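Local structure of single-stranded DNA-binding protein (Mycobacterium smegmatis, 5GQO) at residues B[26-31]-B[100-105]; B[73-78]-B[117-122]; B[32-37]-B[88-93]; B[94-99]-B[123-128]. The protein probably binds single-stranded DNA through an OB fold, four copies of which assemble into a tetramer. All blocks are in the same frame, centred on the assembly; numbering follows the deposited sequence.

How the interactions relate
All four contacts fasten strands and loops of one OB-fold barrel. Interactions 1 and 4 use the same long strand, 95-105: its second half receives 26-31 at a sharp crossing, its first half pairs almost antiparallel with 123-128. Both are buried, the former a short backbone contact with one CH-pi packing, the latter a longer pairing lined by valines. Interaction 2 joins strands 73-78 and 117-122 in parallel and is two-faced, valines inside and polar side chains outside; 117-122 also pairs with 100-105. Interaction 3 lies toward the opposite side of the chain's centre from interactions 1 and 2, where loop replaces regular strand pairing and lysine and asparagine lie at the surface.

Interaction 1: residues B[26-31]-B[100-105]; sequences TPFTVV and GHLYTN
F28 and L102 supply the side-chain core of this contact, in which the first strand of the OB fold crosses the long strand 95-105 just after that strand turns a corner at G100. The CD1 methyl of L102 sits over one face of the F28 ring, 4.3 Å from its centroid and 23° off the ring normal, a CH-pi contact displaced toward the rim on the CD2-CE2 side. In F28, CG lies opposite the backbone N (chi1 -179°), which turns one ring face to L102 CD1.

The backbone fixes this pairing. F28 and G100 form an antiparallel hydrogen-bonded pair: G100 N reaches F28 O at 2.9 Å, whereas F28 N approaches G100 O at 3.0 Å from above the carbonyl plane. Beyond it, P27 and H101 make a non-hydrogen-bonded pair whose side chains diverge, and L102 N donates to T26 O at 2.9 Å. The segment axes run 101° apart, so regular pairing is brief. At the margin, H101 ND1 comes within 3.7 Å of P27 CA, with T26 O at the imidazole edge.

Further out, V30 is bonded through its backbone to V98, and V120 of strand 117-122 touches F28, whose buried ring thus lies between the sheet and the second subunit. F28 and L102 also pack on L102 and F28 of that subunit, respectively, so the same two side chains serve both fold and assembly.

One water bridges the two segments: it accepts from T26 N and donates to L102 O, each at 2.7 Å.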
loop_
_atom_site.group_PDB
_atom_site.type_symbol
_atom_site.label_atom_id
_atom_site.label_comp_id
_atom_site.label_asym_id
_atom_site.label_seq_id
_atom_site.Cartn_x
_atom_site.Cartn_y
_atom_site.Cartn_z
ATOM N N THR B 26 -2.067 7.010 7.242
ATOM C CA THR B 26 -2.102 6.560 5.838
ATOM C C THR B 26 -0.758 5.889 5.389
ATOM O O THR B 26 0.238 6.588 5.148
ATOM C CB THR B 26 -2.439 7.736 4.897
ATOM O OG1 THR B 26 -3.756 8.215 5.181
ATOM C CG2 THR B 26 -2.428 7.313 3.449
ATOM N N PRO B 27 -0.732 4.558 5.266
ATOM C CA PRO B 27 0.545 3.933 4.916
ATOM C C PRO B 27 0.938 4.228 3.494
ATOM O O PRO B 27 0.128 4.553 2.698
ATOM C CB PRO B 27 0.306 2.445 5.103
ATOM C CG PRO B 27 -1.157 2.308 5.314
ATOM C CD PRO B 27 -1.660 3.597 5.842
ATOM N N PHE B 28 2.230 4.208 3.229
ATOM C CA PHE B 28 2.758 4.627 1.964
ATOM C C PHE B 28 4.089 3.955 1.690
ATOM O O PHE B 28 4.919 3.780 2.612
ATOM C CB PHE B 28 2.930 6.124 2.011
ATOM C CG PHE B 28 3.458 6.721 0.731
ATOM C CD1 PHE B 28 2.733 6.613 -0.449
ATOM C CD2 PHE B 28 4.649 7.386 0.704
ATOM C CE1 PHE B 28 3.188 7.171 -1.635
ATOM C CE2 PHE B 28 5.110 7.978 -0.471
ATOM C CZ PHE B 28 4.386 7.861 -1.644
ATOM N N THR B 29 4.302 3.640 0.413
ATOM C CA THR B 29 5.533 3.103 -0.090
ATOM C C THR B 29 5.919 3.810 -1.357
ATOM O O THR B 29 5.083 4.043 -2.193
ATOM C CB THR B 29 5.412 1.669 -0.457
ATOM O OG1 THR B 29 5.179 0.884 0.719
ATOM C CG2 THR B 29 6.749 1.217 -1.098
ATOM N N VAL B 30 7.181 4.217 -1.468
ATOM C CA VAL B 30 7.705 4.756 -2.719
ATOM C C VAL B 30 9.074 4.144 -3.020
ATOM O O VAL B 30 9.883 3.924 -2.133
ATOM C CB VAL B 30 7.784 6.309 -2.731
ATOM C CG1 VAL B 30 8.758 6.853 -1.694
ATOM C CG2 VAL B 30 8.172 6.823 -4.106
ATOM N N VAL B 31 9.299 3.868 -4.285
ATOM C CA VAL B 31 10.570 3.336 -4.760
ATOM C C VAL B 31 11.131 4.353 -5.776
ATOM O O VAL B 31 10.417 4.795 -6.657
ATOM C CB VAL B 31 10.345 1.993 -5.467
ATOM C CG1 VAL B 31 11.611 1.553 -6.147
ATOM C CG2 VAL B 31 9.814 0.950 -4.481
ATOM N N GLY B 100 6.529 4.072 4.984
ATOM C CA GLY B 100 6.126 4.801 6.179
ATOM C C GLY B 100 4.693 5.296 6.134
ATOM O O GLY B 100 3.798 4.587 5.727
ATOM N N HIS B 101 4.486 6.546 6.506
ATOM C CA HIS B 101 3.162 7.113 6.513
ATOM C C HIS B 101 3.206 8.456 5.871
ATOM O O HIS B 101 4.173 9.178 6.030
ATOM C CB HIS B 101 2.598 7.153 7.940
ATOM C CG HIS B 101 2.497 5.801 8.561
ATOM N ND1 HIS B 101 1.429 4.955 8.344
ATOM C CD2 HIS B 101 3.329 5.145 9.391
ATOM C CE1 HIS B 101 1.611 3.821 8.998
ATOM N NE2 HIS B 101 2.744 3.925 9.662
ATOM N N LEU B 102 2.154 8.799 5.138
ATOM C CA LEU B 102 2.143 10.061 4.375
ATOM C C LEU B 102 1.350 11.190 5.056
ATOM O O LEU B 102 0.303 10.922 5.644
ATOM C CB LEU B 102 1.524 9.762 3.010
ATOM C CG LEU B 102 1.699 10.828 1.932
ATOM C CD1 LEU B 102 3.158 10.974 1.563
ATOM C CD2 LEU B 102 0.919 10.346 0.754
ATOM N N TYR B 103 1.833 12.418 4.950
ATOM C CA TYR B 103 1.313 13.586 5.709
ATOM C C TYR B 103 1.307 14.743 4.777
ATOM O O TYR B 103 2.162 14.802 3.903
ATOM C CB TYR B 103 2.211 14.008 6.946
ATOM C CG TYR B 103 2.184 12.951 7.990
ATOM C CD1 TYR B 103 1.049 12.801 8.829
ATOM C CD2 TYR B 103 3.228 12.014 8.110
ATOM C CE1 TYR B 103 0.966 11.767 9.781
ATOM C CE2 TYR B 103 3.148 10.964 9.068
ATOM C CZ TYR B 103 2.013 10.840 9.890
ATOM O OH TYR B 103 1.938 9.812 10.802
ATOM N N THR B 104 0.361 15.673 4.951
ATOM C CA THR B 104 0.498 16.989 4.327
ATOM C C THR B 104 0.709 18.006 5.443
ATOM O O THR B 104 0.011 18.021 6.450
ATOM C CB THR B 104 -0.708 17.415 3.403
ATOM O OG1 THR B 104 -1.894 16.781 3.814
ATOM C CG2 THR B 104 -0.521 16.992 1.961
ATOM N N ASN B 105 1.634 18.901 5.191
ATOM C CA ASN B 105 1.931 20.027 6.050
ATOM C C ASN B 105 1.599 21.299 5.336
ATOM O O ASN B 105 2.184 21.540 4.271
ATOM C CB ASN B 105 3.421 20.028 6.283
ATOM C CG ASN B 105 3.797 19.509 7.624
ATOM O OD1 ASN B 105 2.968 19.006 8.399
ATOM N ND2 ASN B 105 5.088 19.582 7.896
HETATM O O HOH W 1 -0.495 9.170 7.595
#

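Interaction 2: residues B[73-78]-B[117-122]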
loop_
_atom_site.group_PDB
_atom_site.type_symbol
_atom_site.label_atom_id
_atom_site.label_comp_id
_atom_site.label_asym_id
_atom_site.label_seq_id
_atom_site.Cartn_x
_atom_site.Cartn_y
_atom_site.Cartn_z
ATOM N N TYR B 73 7.386 13.316 -6.534
ATOM C CA TYR B 73 8.422 13.928 -5.699
ATOM C C TYR B 73 7.877 14.035 -4.290
ATOM O O TYR B 73 6.764 14.527 -4.110
ATOM C CB TYR B 73 8.756 15.328 -6.216
ATOM C CG TYR B 73 9.279 15.280 -7.621
ATOM C CD1 TYR B 73 10.612 14.903 -7.884
ATOM C CD2 TYR B 73 8.444 15.564 -8.702
ATOM C CE1 TYR B 73 11.087 14.806 -9.178
ATOM C CE2 TYR B 73 8.916 15.477 -10.004
ATOM C CZ TYR B 73 10.236 15.092 -10.237
ATOM O OH TYR B 73 10.695 15.023 -11.528
ATOM N N VAL B 74 8.623 13.550 -3.301
ATOM C CA VAL B 74 8.225 13.690 -1.890
ATOM C C VAL B 74 9.406 13.902 -0.974
ATOM O O VAL B 74 10.480 13.457 -1.253
ATOM C CB VAL B 74 7.483 12.448 -1.310
ATOM C CG1 VAL B 74 6.093 12.325 -1.912
ATOM C CG2 VAL B 74 8.255 11.158 -1.483
ATOM N N THR B 75 9.169 14.567 0.145
ATOM C CA THR B 75 10.188 14.758 1.159
ATOM C C THR B 75 10.046 13.569 2.113
ATOM O O THR B 75 8.944 13.230 2.492
ATOM C CB THR B 75 9.944 16.108 1.868
ATOM O OG1 THR B 75 10.075 17.166 0.921
ATOM C CG2 THR B 75 10.896 16.329 3.013
ATOM N N VAL B 76 11.149 12.944 2.476
ATOM C CA VAL B 76 11.161 11.814 3.399
ATOM C C VAL B 76 11.853 12.259 4.675
ATOM O O VAL B 76 12.884 12.914 4.602
ATOM C CB VAL B 76 11.970 10.653 2.829
ATOM C CG1 VAL B 76 11.908 9.481 3.757
ATOM C CG2 VAL B 76 11.435 10.266 1.468
ATOM N N ASN B 77 11.316 11.878 5.828
ATOM C CA ASN B 77 11.891 12.234 7.096
ATOM C C ASN B 77 12.252 10.969 7.830
ATOM O O ASN B 77 11.385 10.180 8.122
ATOM C CB ASN B 77 10.883 12.944 7.960
ATOM C CG ASN B 77 10.427 14.245 7.394
ATOM O OD1 ASN B 77 11.196 15.021 6.860
ATOM N ND2 ASN B 77 9.149 14.508 7.539
ATOM N N CYS B 78 13.523 10.797 8.178
ATOM C CA CYS B 78 13.931 9.691 8.995
ATOM C C CYS B 78 14.384 10.171 10.388
ATOM O O CYS B 78 15.017 11.213 10.538
ATOM C CB CYS B 78 15.078 8.992 8.303
ATOM S SG CYS B 78 14.767 8.601 6.589
ATOM N N SER B 117 3.097 21.036 1.760
ATOM C CA SER B 117 4.082 20.066 1.271
ATOM C C SER B 117 3.758 18.646 1.741
ATOM O O SER B 117 3.306 18.432 2.862
ATOM C CB SER B 117 5.480 20.440 1.749
ATOM O OG SER B 117 5.683 20.056 3.111
ATOM N N VAL B 118 4.019 17.684 0.871
ATOM C CA VAL B 118 3.674 16.305 1.117
ATOM C C VAL B 118 4.902 15.552 1.570
ATOM O O VAL B 118 5.942 15.633 0.944
ATOM C CB VAL B 118 3.037 15.706 -0.137
ATOM C CG1 VAL B 118 4.019 14.910 -0.929
ATOM C CG2 VAL B 118 1.860 14.838 0.268
ATOM N N GLU B 119 4.804 14.889 2.722
ATOM C CA GLU B 119 5.978 14.338 3.375
ATOM C C GLU B 119 5.727 12.963 3.906
ATOM O O GLU B 119 4.602 12.632 4.268
ATOM C CB GLU B 119 6.387 15.219 4.548
ATOM C CG GLU B 119 6.874 16.598 4.127
ATOM C CD GLU B 119 7.229 17.454 5.318
ATOM O OE1 GLU B 119 7.626 16.902 6.360
ATOM O OE2 GLU B 119 7.089 18.680 5.214
ATOM N N VAL B 120 6.787 12.173 3.969
ATOM C CA VAL B 120 6.698 10.842 4.475
ATOM C C VAL B 120 7.408 10.717 5.815
ATOM O O VAL B 120 8.569 11.114 5.938
ATOM C CB VAL B 120 7.383 9.865 3.497
ATOM C CG1 VAL B 120 7.336 8.432 4.038
ATOM C CG2 VAL B 120 6.753 9.961 2.139
ATOM N N ARG B 121 6.726 10.180 6.820
ATOM C CA ARG B 121 7.424 9.796 8.042
ATOM C C ARG B 121 7.851 8.359 7.830
ATOM O O ARG B 121 7.035 7.440 8.004
ATOM C CB ARG B 121 6.538 9.887 9.292
ATOM C CG ARG B 121 7.133 9.216 10.538
ATOM C CD ARG B 121 7.177 10.183 11.686
ATOM N NE ARG B 121 5.940 10.152 12.456
ATOM C CZ ARG B 121 5.170 11.226 12.742
ATOM N NH1 ARG B 121 5.454 12.482 12.340
ATOM N NH2 ARG B 121 4.085 11.022 13.469
ATOM N N ALA B 122 9.127 8.164 7.508
ATOM C CA ALA B 122 9.609 6.841 7.174
ATOM C C ALA B 122 9.756 5.972 8.388
ATOM O O ALA B 122 10.123 6.438 9.464
ATOM C CB ALA B 122 10.933 6.920 6.425
#
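With CG set opposite the carbonyl carbon in N77 (chi1 -63°), and E119 taking the same setting, these side chains rise from the same face of a parallel strand pair and meet above it. N77 ND2 donates to E119 OE1 at 3.1 Å and 167°, on the anti side of the carboxylate. The oxygen lies close to the plane of the amide, yet amide and carboxylate planes stand 85° apart, so the groups are turned almost square to each other.

The pair belongs to the OB-fold barrel, where 73-78 and 117-122 are its parallel neighbours. Register is T75 with E119, V76 with V120 and N77 with R121. V120 is gripped through both its backbone polar atoms, its N giving to T75 O at 2.8 Å and its O receiving from N77 N at 2.9 Å. A122 N to N77 O continues the pattern, while T75 N to V118 O is long and weak.

On the face of N77 and E119, T75 lies beside E119, its CB 3.8 Å from E119 CG, and its hydroxyl is bonded to R52 of strand 46-55. The other face is apolar: V76 CG1 meets A122 CB at 3.8 Å, and V120 packs on L102 toward the barrel interior. Strands 46-55 and 95-105 flank the pair, bonding through V76 with F51 and E119 with Y103. At the subunit boundary V118 packs on V118 of the second subunit.

The closest apolar touch within the pair is V74 CG1 against V118 CG1 at 3.5 Å, the two side chains crossing obliquely.

Interaction 3: residues B[32-37]-B[88-93]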
loop_
_atom_site.group_PDB
_atom_site.type_symbol
_atom_site.label_atom_id
_atom_site.label_comp_id
_atom_site.label_asym_id
_atom_site.label_seq_id
_atom_site.Cartn_x
_atom_site.Cartn_y
_atom_site.Cartn_z
ATOM N N GLY B 32 12.383 4.755 -5.639
ATOM C CA GLY B 32 12.934 5.738 -6.557
ATOM C C GLY B 32 14.386 6.043 -6.247
ATOM O O GLY B 32 15.194 5.140 -6.065
ATOM N N ASN B 33 14.695 7.330 -6.179
ATOM C CA ASN B 33 16.041 7.826 -5.984
ATOM C C ASN B 33 16.022 9.045 -5.100
ATOM O O ASN B 33 15.131 9.887 -5.232
ATOM C CB ASN B 33 16.648 8.227 -7.327
ATOM C CG ASN B 33 16.901 7.044 -8.192
ATOM O OD1 ASN B 33 16.009 6.578 -8.884
ATOM N ND2 ASN B 33 18.103 6.495 -8.097
ATOM N N ILE B 34 17.010 9.149 -4.232
ATOM C CA ILE B 34 17.215 10.356 -3.480
ATOM C C ILE B 34 17.736 11.362 -4.482
ATOM O O ILE B 34 18.654 11.045 -5.234
ATOM C CB ILE B 34 18.265 10.141 -2.400
ATOM C CG1 ILE B 34 17.827 9.010 -1.475
ATOM C CG2 ILE B 34 18.480 11.411 -1.604
ATOM C CD1 ILE B 34 18.810 8.696 -0.369
ATOM N N ILE B 35 17.166 12.570 -4.511
ATOM C CA ILE B 35 17.594 13.574 -5.488
ATOM C C ILE B 35 18.082 14.861 -4.857
ATOM O O ILE B 35 18.364 15.825 -5.560
ATOM C CB ILE B 35 16.466 13.913 -6.450
ATOM C CG1 ILE B 35 15.229 14.376 -5.682
ATOM C CG2 ILE B 35 16.146 12.709 -7.319
ATOM C CD1 ILE B 35 14.305 15.174 -6.535
ATOM N N THR B 36 18.174 14.913 -3.534
ATOM C CA THR B 36 18.885 16.029 -2.891
ATOM C C THR B 36 19.919 15.513 -1.912
ATOM O O THR B 36 19.900 14.345 -1.527
ATOM C CB THR B 36 17.948 16.948 -2.109
ATOM O OG1 THR B 36 17.333 16.185 -1.064
ATOM C CG2 THR B 36 16.927 17.591 -3.021
ATOM N N ASN B 37 20.818 16.406 -1.503
ATOM C CA ASN B 37 21.734 16.077 -0.409
ATOM C C ASN B 37 20.968 16.102 0.881
ATOM O O ASN B 37 20.361 17.123 1.242
ATOM C CB ASN B 37 22.941 17.007 -0.322
ATOM C CG ASN B 37 23.880 16.787 -1.462
ATOM O OD1 ASN B 37 24.450 15.695 -1.608
ATOM N ND2 ASN B 37 23.968 17.762 -2.336
ATOM N N ALA B 88 24.564 7.063 7.316
ATOM C CA ALA B 88 25.731 6.216 7.115
ATOM C C ALA B 88 25.771 5.464 5.770
ATOM O O ALA B 88 26.830 4.988 5.381
ATOM C CB ALA B 88 25.756 5.166 8.217
ATOM N N SER B 89 24.615 5.267 5.130
ATOM C CA SER B 89 24.496 4.345 4.021
ATOM C C SER B 89 24.136 4.965 2.672
ATOM O O SER B 89 24.619 4.480 1.664
ATOM C CB SER B 89 23.473 3.296 4.356
ATOM O OG SER B 89 23.805 2.693 5.581
ATOM N N LEU B 90 23.349 6.037 2.637
ATOM C CA LEU B 90 22.801 6.547 1.384
ATOM C C LEU B 90 22.977 8.062 1.185
ATOM O O LEU B 90 23.125 8.826 2.132
ATOM C CB LEU B 90 21.306 6.294 1.333
ATOM C CG LEU B 90 20.759 4.870 1.569
ATOM C CD1 LEU B 90 19.254 4.821 1.500
ATOM C CD2 LEU B 90 21.306 3.895 0.530
ATOM N N GLY B 91 22.888 8.508 -0.062
ATOM C CA GLY B 91 23.148 9.902 -0.388
ATOM C C GLY B 91 22.554 10.222 -1.737
ATOM O O GLY B 91 21.960 9.349 -2.367
ATOM N N LYS B 92 22.742 11.459 -2.188
ATOM C CA LYS B 92 22.172 11.939 -3.426
ATOM C C LYS B 92 22.476 10.970 -4.575
ATOM O O LYS B 92 23.600 10.472 -4.687
ATOM C CB LYS B 92 22.744 13.315 -3.760
ATOM C CG LYS B 92 21.993 14.169 -4.786
ATOM C CD LYS B 92 22.720 15.522 -4.871
ATOM C CE LYS B 92 21.982 16.618 -5.611
ATOM N NZ LYS B 92 22.078 16.371 -7.057
ATOM N N GLY B 93 21.448 10.670 -5.372
ATOM C CA GLY B 93 21.578 9.774 -6.494
ATOM C C GLY B 93 21.234 8.321 -6.151
ATOM O O GLY B 93 20.913 7.558 -7.038
HETATM O O HOH W 2 24.422 13.298 -0.598
#
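I34 is the packed centre of this contact, which holds the loop after helix 80-89 against the start of strand 33-43 in the OB fold. Its CD1 touches L90 CB at 3.9 Å, the two side chains crossing at about a right angle, while its CB rests 3.8 Å from G91 O. With CG1 opposite the carbonyl carbon (chi1 -58°), the extended end of I34 reaches L90. V96 of strand 95-105 touches both side chains, and L90 also packs on L129 of the third subunit, so this side is closed by the fold and the assembly together.

Two hydrogen bonds hold the loop at G93. G93 N donates to I34 O at 2.8 Å, and N33 ND2 donates to G93 O at 3.2 Å; each donor stands above the plane of the carbonyl it meets, and neither lies on a carbonyl lone pair. The N33 amide is held at its other end as well, since OD1 is bonded to R131, which restricts its rotation.

Toward solvent the contact loosens. N37 and K92 are exposed and meet obliquely, mostly through the aliphatic chain of the lysine: K92 CD passes 3.6 Å from N37 ND2, and K92 CE lies 3.7 Å from I35 O. The neighbouring P38 is a calcium-binding position seen in a structure of this protein, though no calcium is bound to this chain. A water spans the open side, donating to N37 OD1 at 2.6 Å and accepting from K92 N at 3.0 Å.

Interaction 4: residues B[94-99]-B[123-128]; sequences DSVVVV and TAVGPD
V99 O is gripped by two backbone donors, T123 N at 2.8 Å and A124 N at 3.2 Å. The first lies in the carbonyl plane and the second is tilted 30° from it. Because T123 and A124 both face V99, this is a classic beta bulge, placed where the chain turns a corner from strand 117-122 into strand 124-126.

From there the segments run antiparallel, their axes 168° apart. V99 N returns a bond to A124 O, closing one hydrogen-bonded pair, and V97 forms the next with G126: V97 N to G126 O is short and straight, 2.7 Å at 174°. Between them V98 and V125 make a non-hydrogen-bonded pair. V125 CG1, opposite its own backbone N, lies 3.6 Å from V96 CG1, and L82 and V86 of helix 80-89 cover V125.

At D128 a side chain takes part, D128 N donating to S95 OG at 3.2 Å. The carboxylate of D128 is held elsewhere, OD1 by S130 and OD2 in a salt bridge with R131. On the other face V97 packs on V97 of the third subunit.

Backbone polar groups are thus shared between this pairing, the bonds of V96 with G32 and V98 with V30, and the third subunit, bonded from V125; valine surfaces meet the helix on one face and that subunit on the other. Pairing with R131 and S130 would probably favour the ionised D128 carboxylate.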
loop_
_atom_site.group_PDB
_atom_site.type_symbol
_atom_site.label_atom_id
_atom_site.label_comp_id
_atom_site.label_asym_id
_atom_site.label_seq_id
_atom_site.Cartn_x
_atom_site.Cartn_y
_atom_site.Cartn_z
ATOM N N ASP B 94 21.313 7.906 -4.893
ATOM C CA ASP B 94 21.129 6.490 -4.606
ATOM C C ASP B 94 19.664 6.093 -4.809
ATOM O O ASP B 94 18.705 6.887 -4.627
ATOM C CB ASP B 94 21.527 6.108 -3.171
ATOM C CG ASP B 94 23.033 6.181 -2.908
ATOM O OD1 ASP B 94 23.813 6.078 -3.847
ATOM O OD2 ASP B 94 23.419 6.360 -1.721
ATOM N N SER B 95 19.512 4.839 -5.189
ATOM C CA SER B 95 18.212 4.258 -5.408
ATOM C C SER B 95 17.691 3.913 -4.036
ATOM O O SER B 95 18.487 3.535 -3.213
ATOM C CB SER B 95 18.377 2.996 -6.238
ATOM O OG SER B 95 18.852 1.982 -5.362
ATOM N N VAL B 96 16.389 4.073 -3.784
ATOM C CA VAL B 96 15.806 3.832 -2.459
ATOM C C VAL B 96 14.462 3.158 -2.491
ATOM O O VAL B 96 13.652 3.396 -3.398
ATOM C CB VAL B 96 15.414 5.127 -1.673
ATOM C CG1 VAL B 96 16.195 5.289 -0.437
ATOM C CG2 VAL B 96 15.453 6.370 -2.519
ATOM N N VAL B 97 14.192 2.414 -1.422
ATOM C CA VAL B 97 12.859 1.908 -1.096
ATOM C C VAL B 97 12.489 2.613 0.193
ATOM O O VAL B 97 13.249 2.537 1.154
ATOM C CB VAL B 97 12.902 0.406 -0.840
ATOM C CG1 VAL B 97 11.537 -0.137 -0.464
ATOM C CG2 VAL B 97 13.359 -0.290 -2.085
ATOM N N VAL B 98 11.350 3.290 0.213
ATOM C CA VAL B 98 10.893 4.008 1.400
ATOM C C VAL B 98 9.485 3.539 1.806
ATOM O O VAL B 98 8.540 3.568 0.992
ATOM C CB VAL B 98 10.790 5.502 1.132
ATOM C CG1 VAL B 98 10.235 6.194 2.342
ATOM C CG2 VAL B 98 12.144 6.066 0.772
ATOM N N VAL B 99 9.353 3.140 3.064
ATOM C CA VAL B 99 8.099 2.749 3.632
ATOM C C VAL B 99 7.782 3.615 4.849
ATOM O O VAL B 99 8.668 3.873 5.636
ATOM C CB VAL B 99 8.152 1.325 4.101
ATOM C CG1 VAL B 99 6.793 0.895 4.678
ATOM C CG2 VAL B 99 8.522 0.453 2.939
ATOM N N THR B 123 9.454 4.702 8.180
ATOM C CA THR B 123 9.590 3.603 9.123
ATOM C C THR B 123 10.703 2.633 8.716
ATOM O O THR B 123 11.302 2.001 9.550
ATOM C CB THR B 123 8.226 2.835 9.055
ATOM O OG1 THR B 123 7.363 3.345 10.062
ATOM C CG2 THR B 123 8.339 1.306 9.205
ATOM N N ALA B 124 10.910 2.457 7.417
ATOM C CA ALA B 124 11.980 1.625 6.907
ATOM C C ALA B 124 12.439 2.223 5.592
ATOM O O ALA B 124 11.641 2.713 4.811
ATOM C CB ALA B 124 11.503 0.214 6.709
ATOM N N VAL B 125 13.743 2.288 5.412
ATOM C CA VAL B 125 14.322 2.747 4.203
ATOM C C VAL B 125 15.457 1.799 3.906
ATOM O O VAL B 125 16.147 1.334 4.801
ATOM C CB VAL B 125 14.907 4.144 4.346
ATOM C CG1 VAL B 125 15.530 4.617 3.023
ATOM C CG2 VAL B 125 13.849 5.117 4.757
ATOM N N GLY B 126 15.654 1.512 2.642
ATOM C CA GLY B 126 16.758 0.676 2.234
ATOM C C GLY B 126 17.115 1.066 0.830
ATOM O O GLY B 126 16.308 1.684 0.140
ATOM N N PRO B 127 18.314 0.694 0.380
ATOM C CA PRO B 127 18.670 0.773 -1.020
ATOM C C PRO B 127 17.827 -0.259 -1.844
ATOM O O PRO B 127 17.410 -1.278 -1.314
ATOM C CB PRO B 127 20.144 0.401 -0.992
ATOM C CG PRO B 127 20.267 -0.538 0.131
ATOM C CD PRO B 127 19.356 0.021 1.160
ATOM N N ASP B 128 17.586 0.012 -3.110
ATOM C CA ASP B 128 16.785 -0.891 -3.971
ATOM C C ASP B 128 17.741 -1.875 -4.576
ATOM O O ASP B 128 18.494 -1.501 -5.471
ATOM C CB ASP B 128 16.076 -0.081 -5.072
ATOM C CG ASP B 128 15.188 -0.933 -5.996
ATOM O OD1 ASP B 128 15.123 -2.164 -5.848
ATOM O OD2 ASP B 128 14.512 -0.341 -6.876
#